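Local coordinates for uncharacterized hypothetical protein (Parabacteroides merdae, PDB 4EI0), which is of unknown function and belongs to the DUF4466 family, with a chain built largely from antiparallel beta sheets, at residues D204-Y210 with Y270-L274; I235-Q241 with K275-W281. All blocks are in the same frame, centred on the assembly; numbering follows the deposited sequence.

Interaction 1. Residues D204-Y210 with Y270-L274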
loop_
_atom_site.group_PDB
_atom_site.type_symbol
_atom_site.label_atom_id
_atom_site.label_comp_id
_atom_site.label_asym_id
_atom_site.label_seq_id
_atom_site.Cartn_x
_atom_site.Cartn_y
_atom_site.Cartn_z
ATOM N N ASP B 204 -56.432 13.915 -7.962
ATOM C CA ASP B 204 -56.222 15.354 -8.258
ATOM C C ASP B 204 -55.617 16.148 -7.072
ATOM O O ASP B 204 -54.988 17.166 -7.293
ATOM C CB ASP B 204 -57.514 16.064 -8.735
ATOM C CG ASP B 204 -58.663 16.022 -7.696
ATOM O OD1 ASP B 204 -58.621 15.227 -6.718
ATOM O OD2 ASP B 204 -59.627 16.804 -7.870
ATOM N N LEU B 205 -55.854 15.695 -5.841
ATOM C CA LEU B 205 -55.269 16.300 -4.629
ATOM C C LEU B 205 -54.069 15.451 -4.183
ATOM O O LEU B 205 -52.965 15.964 -3.988
ATOM C CB LEU B 205 -56.319 16.390 -3.515
ATOM C CG LEU B 205 -57.681 17.059 -3.834
ATOM C CD1 LEU B 205 -58.486 17.133 -2.550
ATOM C CD2 LEU B 205 -57.602 18.460 -4.458
ATOM N N SER B 206 -54.269 14.139 -4.039
ATOM C CA SER B 206 -53.173 13.226 -3.686
ATOM C C SER B 206 -52.374 13.744 -2.434
ATOM O O SER B 206 -52.978 14.204 -1.457
ATOM C CB SER B 206 -52.305 13.023 -4.933
ATOM O OG SER B 206 -51.129 12.330 -4.653
ATOM N N HIS B 207 -51.048 13.684 -2.477
ATOM C CA HIS B 207 -50.187 14.240 -1.428
ATOM C C HIS B 207 -50.145 15.754 -1.541
ATOM O O HIS B 207 -49.747 16.263 -2.547
ATOM C CB HIS B 207 -48.801 13.664 -1.567
ATOM C CG HIS B 207 -48.730 12.150 -1.382
ATOM N ND1 HIS B 207 -48.783 11.565 -0.180
ATOM C CD2 HIS B 207 -48.541 11.127 -2.299
ATOM C CE1 HIS B 207 -48.652 10.246 -0.313
ATOM N NE2 HIS B 207 -48.497 9.974 -1.613
ATOM N N ALA B 208 -50.569 16.488 -0.512
ATOM C CA ALA B 208 -50.769 17.927 -0.593
ATOM C C ALA B 208 -50.075 18.653 0.537
ATOM O O ALA B 208 -49.880 18.077 1.622
ATOM C CB ALA B 208 -52.254 18.263 -0.606
ATOM N N PHE B 209 -49.661 19.893 0.276
ATOM C CA PHE B 209 -49.152 20.805 1.309
ATOM C C PHE B 209 -50.100 21.987 1.331
ATOM O O PHE B 209 -50.409 22.594 0.293
ATOM C CB PHE B 209 -47.773 21.364 1.015
ATOM C CG PHE B 209 -46.618 20.415 1.230
ATOM C CD1 PHE B 209 -46.732 19.229 1.941
ATOM C CD2 PHE B 209 -45.356 20.777 0.756
ATOM C CE1 PHE B 209 -45.616 18.411 2.151
ATOM C CE2 PHE B 209 -44.253 19.960 0.930
ATOM C CZ PHE B 209 -44.376 18.777 1.662
ATOM N N TYR B 210 -50.589 22.317 2.519
ATOM C CA TYR B 210 -51.502 23.428 2.704
ATOM C C TYR B 210 -50.944 24.393 3.722
ATOM O O TYR B 210 -50.092 24.050 4.511
ATOM C CB TYR B 210 -52.833 22.936 3.214
ATOM C CG TYR B 210 -53.472 21.924 2.346
ATOM C CD1 TYR B 210 -53.876 22.259 1.060
ATOM C CD2 TYR B 210 -53.718 20.630 2.797
ATOM C CE1 TYR B 210 -54.518 21.348 0.259
ATOM C CE2 TYR B 210 -54.380 19.700 1.988
ATOM C CZ TYR B 210 -54.781 20.075 0.722
ATOM O OH TYR B 210 -55.428 19.179 -0.128
ATOM N N TYR B 270 -50.884 26.677 -1.872
ATOM C CA TYR B 270 -51.133 25.238 -1.718
ATOM C C TYR B 270 -50.390 24.515 -2.816
ATOM O O TYR B 270 -50.126 25.096 -3.864
ATOM C CB TYR B 270 -52.626 24.883 -1.792
ATOM C CG TYR B 270 -53.221 25.037 -3.195
ATOM C CD1 TYR B 270 -53.566 26.288 -3.687
ATOM C CD2 TYR B 270 -53.371 23.948 -4.038
ATOM C CE1 TYR B 270 -54.067 26.445 -4.972
ATOM C CE2 TYR B 270 -53.874 24.094 -5.320
ATOM C CZ TYR B 270 -54.215 25.350 -5.778
ATOM O OH TYR B 270 -54.717 25.534 -7.035
ATOM N N ILE B 271 -50.032 23.255 -2.576
ATOM C CA ILE B 271 -49.432 22.369 -3.585
ATOM C C ILE B 271 -50.159 21.020 -3.558
ATOM O O ILE B 271 -50.347 20.434 -2.500
ATOM C CB ILE B 271 -47.952 22.122 -3.322
ATOM C CG1 ILE B 271 -47.152 23.432 -3.521
ATOM C CG2 ILE B 271 -47.441 21.007 -4.239
ATOM C CD1 ILE B 271 -45.696 23.258 -3.131
ATOM N N LEU B 272 -50.556 20.540 -4.722
ATOM C CA LEU B 272 -51.228 19.239 -4.876
ATOM C C LEU B 272 -50.313 18.287 -5.653
ATOM O O LEU B 272 -49.346 18.719 -6.271
ATOM C CB LEU B 272 -52.575 19.393 -5.619
ATOM C CG LEU B 272 -53.579 20.437 -5.059
ATOM C CD1 LEU B 272 -54.840 20.590 -5.865
ATOM C CD2 LEU B 272 -53.963 20.132 -3.614
ATOM N N GLY B 273 -50.615 16.994 -5.618
ATOM C CA GLY B 273 -49.883 16.014 -6.400
ATOM C C GLY B 273 -48.400 15.882 -6.159
ATOM O O GLY B 273 -47.637 15.671 -7.095
ATOM N N LEU B 274 -47.969 15.990 -4.910
ATOM C CA LEU B 274 -46.613 15.664 -4.605
ATOM C C LEU B 274 -46.341 14.171 -4.816
ATOM O O LEU B 274 -47.223 13.357 -4.652
ATOM C CB LEU B 274 -46.297 16.065 -3.175
ATOM C CG LEU B 274 -46.203 17.561 -2.981
ATOM C CD1 LEU B 274 -46.326 17.845 -1.479
ATOM C CD2 LEU B 274 -44.937 18.131 -3.578
#
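Tyr-270 meets Tyr-210 through its CB, which sits at the edge of the Tyr-210 ring, 4.1 Å from CD1. This contact lies on an antiparallel pairing in which strand 270-274 forms the outermost strand of a five-stranded sheet and 207-210 is its neighbour. The CG of Tyr-270 stands between its own N and carbonyl carbon (chi1 70°), and the ring leads away from Tyr-210 to stack on Tyr-218, whose carbonyl O in turn bonds the hydroxyl of Tyr-210.

Ile-271 gives the regular part of the pairing. Its O accepts from Phe-209 N at 2.9 Å and its N donates to Phe-209 O at 3.0 Å, both in the carbonyl plane, so the two residues are a hydrogen-bonded pair. Their side chains share one face of the sheet, where both touch Met-234 of the facing sheet.

The two methyls of Leu-272 touch different parts of 204-210. Its CD1 lies 3.8 Å from Leu-205 CD2, the two side chains running side by side, while its CD2 reaches Ala-208 CB at 3.9 Å and also contacts the hydroxyl end of Tyr-210.

At Gly-273 the strand alternation breaks. The residue has a positive phi, and consecutive N-H groups now turn to the same neighbouring segment: Gly-273 N bonds Leu-205 O at 3.0 Å from 40° above the carbonyl plane, and Leu-274 N bonds His-207 O at 3.0 Å, lying closer to the plane of its own acceptor carbonyl, that of His-207. The His-207 ring has Leu-274 O near its edge, and its ND1 bonds Tyr-197 OH.

Leu-274 returns to the Ile-271 face. Nearly equal distances to all six ring carbons confirm a centred CH-pi contact: Leu-274 CD1 stands 3.5 Å from the centroid of the Phe-209 ring, 3° off its normal.

Interaction 2. Residues I235-Q241 with K275-W281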
loop_
_atom_site.group_PDB
_atom_site.type_symbol
_atom_site.label_atom_id
_atom_site.label_comp_id
_atom_site.label_asym_id
_atom_site.label_seq_id
_atom_site.Cartn_x
_atom_site.Cartn_y
_atom_site.Cartn_z
ATOM N N ILE B 235 -43.437 27.206 -3.978
ATOM C CA ILE B 235 -43.275 27.008 -5.464
ATOM C C ILE B 235 -42.976 25.537 -5.690
ATOM O O ILE B 235 -42.006 24.989 -5.136
ATOM C CB ILE B 235 -42.121 27.874 -6.017
ATOM C CG1 ILE B 235 -42.454 29.375 -5.828
ATOM C CG2 ILE B 235 -41.747 27.542 -7.479
ATOM C CD1 ILE B 235 -41.311 30.317 -6.210
ATOM N N LYS B 236 -43.887 24.863 -6.376
ATOM C CA LYS B 236 -43.807 23.429 -6.626
ATOM C C LYS B 236 -42.764 23.226 -7.722
ATOM O O LYS B 236 -42.736 23.976 -8.710
ATOM C CB LYS B 236 -45.165 22.913 -7.096
ATOM C CG LYS B 236 -45.256 21.402 -7.292
ATOM C CD LYS B 236 -46.540 21.090 -8.067
ATOM C CE LYS B 236 -46.924 19.615 -8.027
ATOM N NZ LYS B 236 -48.310 19.498 -8.649
ATOM N N VAL B 237 -41.931 22.211 -7.550
ATOM C CA VAL B 237 -40.872 21.833 -8.484
ATOM C C VAL B 237 -40.949 20.309 -8.696
ATOM O O VAL B 237 -41.462 19.623 -7.827
ATOM C CB VAL B 237 -39.500 22.147 -7.875
ATOM C CG1 VAL B 237 -38.398 21.584 -8.754
ATOM C CG2 VAL B 237 -39.316 23.654 -7.740
ATOM N N TYR B 238 -40.392 19.773 -9.784
ATOM C CA TYR B 238 -40.286 18.327 -9.990
ATOM C C TYR B 238 -38.904 17.969 -10.524
ATOM O O TYR B 238 -38.437 18.569 -11.479
ATOM C CB TYR B 238 -41.398 17.854 -10.956
ATOM C CG TYR B 238 -41.455 16.359 -11.143
ATOM C CD1 TYR B 238 -41.680 15.541 -10.054
ATOM C CD2 TYR B 238 -41.277 15.737 -12.416
ATOM C CE1 TYR B 238 -41.703 14.157 -10.183
ATOM C CE2 TYR B 238 -41.320 14.353 -12.547
ATOM C CZ TYR B 238 -41.528 13.573 -11.417
ATOM O OH TYR B 238 -41.576 12.204 -11.474
ATOM N N GLY B 239 -38.262 16.963 -9.933
ATOM C CA GLY B 239 -37.007 16.441 -10.445
ATOM C C GLY B 239 -35.821 17.329 -10.174
ATOM O O GLY B 239 -34.820 17.205 -10.855
ATOM N N LEU B 240 -35.942 18.249 -9.218
ATOM C CA LEU B 240 -34.837 19.105 -8.813
ATOM C C LEU B 240 -34.108 18.424 -7.674
ATOM O O LEU B 240 -34.543 18.414 -6.528
ATOM C CB LEU B 240 -35.275 20.514 -8.396
ATOM C CG LEU B 240 -34.131 21.394 -7.862
ATOM C CD1 LEU B 240 -33.190 21.650 -9.017
ATOM C CD2 LEU B 240 -34.592 22.716 -7.303
ATOM N N GLN B 241 -32.988 17.815 -7.984
ATOM C CA GLN B 241 -32.428 16.875 -7.040
ATOM C C GLN B 241 -31.212 17.561 -6.467
ATOM O O GLN B 241 -30.611 18.433 -7.070
ATOM C CB GLN B 241 -32.175 15.475 -7.639
ATOM C CG GLN B 241 -33.509 14.759 -7.910
ATOM C CD GLN B 241 -33.430 13.278 -8.307
ATOM O OE1 GLN B 241 -34.002 12.426 -7.634
ATOM N NE2 GLN B 241 -32.745 12.973 -9.402
ATOM N N LYS B 275 -45.102 13.826 -5.147
ATOM C CA LYS B 275 -44.688 12.453 -5.304
ATOM C C LYS B 275 -43.209 12.406 -5.212
ATOM O O LYS B 275 -42.571 13.432 -5.060
ATOM C CB LYS B 275 -45.151 11.920 -6.658
ATOM C CG LYS B 275 -44.765 12.770 -7.870
ATOM C CD LYS B 275 -45.266 12.174 -9.178
ATOM C CE LYS B 275 -45.746 13.262 -10.128
ATOM N NZ LYS B 275 -46.320 12.628 -11.323
ATOM N N GLU B 276 -42.652 11.207 -5.285
ATOM C CA GLU B 276 -41.250 11.022 -5.257
ATOM C C GLU B 276 -40.581 11.959 -6.296
ATOM O O GLU B 276 -41.020 12.042 -7.425
ATOM C CB GLU B 276 -40.956 9.567 -5.548
ATOM C CG GLU B 276 -39.481 9.214 -5.529
ATOM C CD GLU B 276 -39.238 7.705 -5.470
ATOM O OE1 GLU B 276 -40.194 6.935 -5.245
ATOM O OE2 GLU B 276 -38.073 7.298 -5.642
ATOM N N GLU B 277 -39.541 12.663 -5.870
ATOM C CA GLU B 277 -38.735 13.614 -6.671
ATOM C C GLU B 277 -39.372 14.978 -6.802
ATOM O O GLU B 277 -38.739 15.908 -7.284
ATOM C CB GLU B 277 -38.350 13.091 -8.077
ATOM C CG GLU B 277 -37.427 11.892 -8.041
ATOM C CD GLU B 277 -36.719 11.646 -9.391
ATOM O OE1 GLU B 277 -36.265 12.603 -10.080
ATOM O OE2 GLU B 277 -36.601 10.468 -9.775
ATOM N N ALA B 278 -40.602 15.126 -6.342
ATOM C CA ALA B 278 -41.207 16.436 -6.275
ATOM C C ALA B 278 -40.513 17.257 -5.190
ATOM O O ALA B 278 -39.706 16.767 -4.408
ATOM C CB ALA B 278 -42.726 16.354 -6.075
ATOM N N GLY B 279 -40.772 18.543 -5.199
ATOM C CA GLY B 279 -40.136 19.440 -4.253
ATOM C C GLY B 279 -40.943 20.713 -4.100
ATOM O O GLY B 279 -41.865 20.957 -4.884
ATOM N N ALA B 280 -40.562 21.512 -3.115
ATOM C CA ALA B 280 -41.185 22.796 -2.921
ATOM C C ALA B 280 -40.194 23.778 -2.350
ATOM O O ALA B 280 -39.546 23.521 -1.297
ATOM C CB ALA B 280 -42.353 22.641 -1.999
ATOM N N TRP B 281 -39.996 24.888 -3.022
ATOM C CA TRP B 281 -39.299 26.033 -2.401
ATOM C C TRP B 281 -40.274 26.733 -1.496
ATOM O O TRP B 281 -41.387 26.978 -1.895
ATOM C CB TRP B 281 -38.846 27.037 -3.408
ATOM C CG TRP B 281 -37.798 26.527 -4.366
ATOM C CD1 TRP B 281 -37.989 26.098 -5.659
ATOM C CD2 TRP B 281 -36.373 26.472 -4.156
ATOM N NE1 TRP B 281 -36.805 25.769 -6.239
ATOM C CE2 TRP B 281 -35.797 25.959 -5.383
ATOM C CE3 TRP B 281 -35.546 26.757 -3.101
ATOM C CZ2 TRP B 281 -34.446 25.779 -5.539
ATOM C CZ3 TRP B 281 -34.178 26.530 -3.259
ATOM C CH2 TRP B 281 -33.645 26.044 -4.462
HETATM O O HOH W 1 -41.630 10.637 -9.455
HETATM O O HOH W 2 -37.910 18.419 -7.191
#
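Trp-281 and Ile-235 form a hydrogen-bonded antiparallel pair, and the tryptophan side chain runs from this pair toward the C-terminal end of 235-241. Its CB faces Ile-235 CB at 4.3 Å. Because CG is anti to the carbonyl carbon, beside the backbone N (chi1 -65°), the five-membered ring comes near Val-237: CD1 is 3.5 Å from Val-237 CG2 in the one conformer considered of the two modelled, so this touch is less certain. Farther out, NE1 and CE2 approach Leu-240 CD2, and CZ2 meets that same methyl at 3.5 Å, the leucine crossing the indole at about a right angle. Tyr-292 meets the indole with its plane inclined by about 45°.

The strands involved, 233-238 and 278-283, lie next to each other at one edge of a five-stranded antiparallel sheet, 233-238 being outermost within the chain. Val-237 with Gly-279 repeats the paired N-H to O bonding, but both donors stand well above the carbonyl planes, unlike those of Ile-235 and Trp-281.

Residues 275-278 form a type II beta turn, closed by Ala-278 N to Lys-275 O at 2.9 Å; Glu-277, its third residue, has the positive phi this turn requires. The Tyr-238 ring lies beside the turn, with Glu-276 O at its edge, 3.5 Å from CE1; a water in the ring plane joins the Tyr-238 hydroxyl to the same carbonyl. Glu-277 O receives Gly-239 N at 2.9 Å and a water that also accepts from Leu-240 N. Beyond, the Gln-241 amide stacks on the Glu-277 carboxylate with planes 6° apart; Gln-241 OE1, 3.3 Å from Glu-277 CD, takes its hydrogen bond from Tyr-294 OH.

Overall arrangement
The two interactions join outermost strands to their neighbours in different five-stranded sheets, and the chain alternates between them: 207-210 precedes 233-238, and 270-274 precedes 278-283. The sheets meet face to face. Ile-271 of interaction 1 packs its CD1 against Ala-280 CB of interaction 2 at 3.6 Å, and Lys-236 NZ reaches Leu-272 O at 2.7 Å, probably a hydrogen bond. Interaction 1 is the more buried, seven of its twelve touching residues being enclosed, and its side chains meet mostly through hydrocarbon and aromatic surfaces. Interaction 2 is apolar around the indole but becomes polar and water-bridged toward its turn, where exposed residues gather.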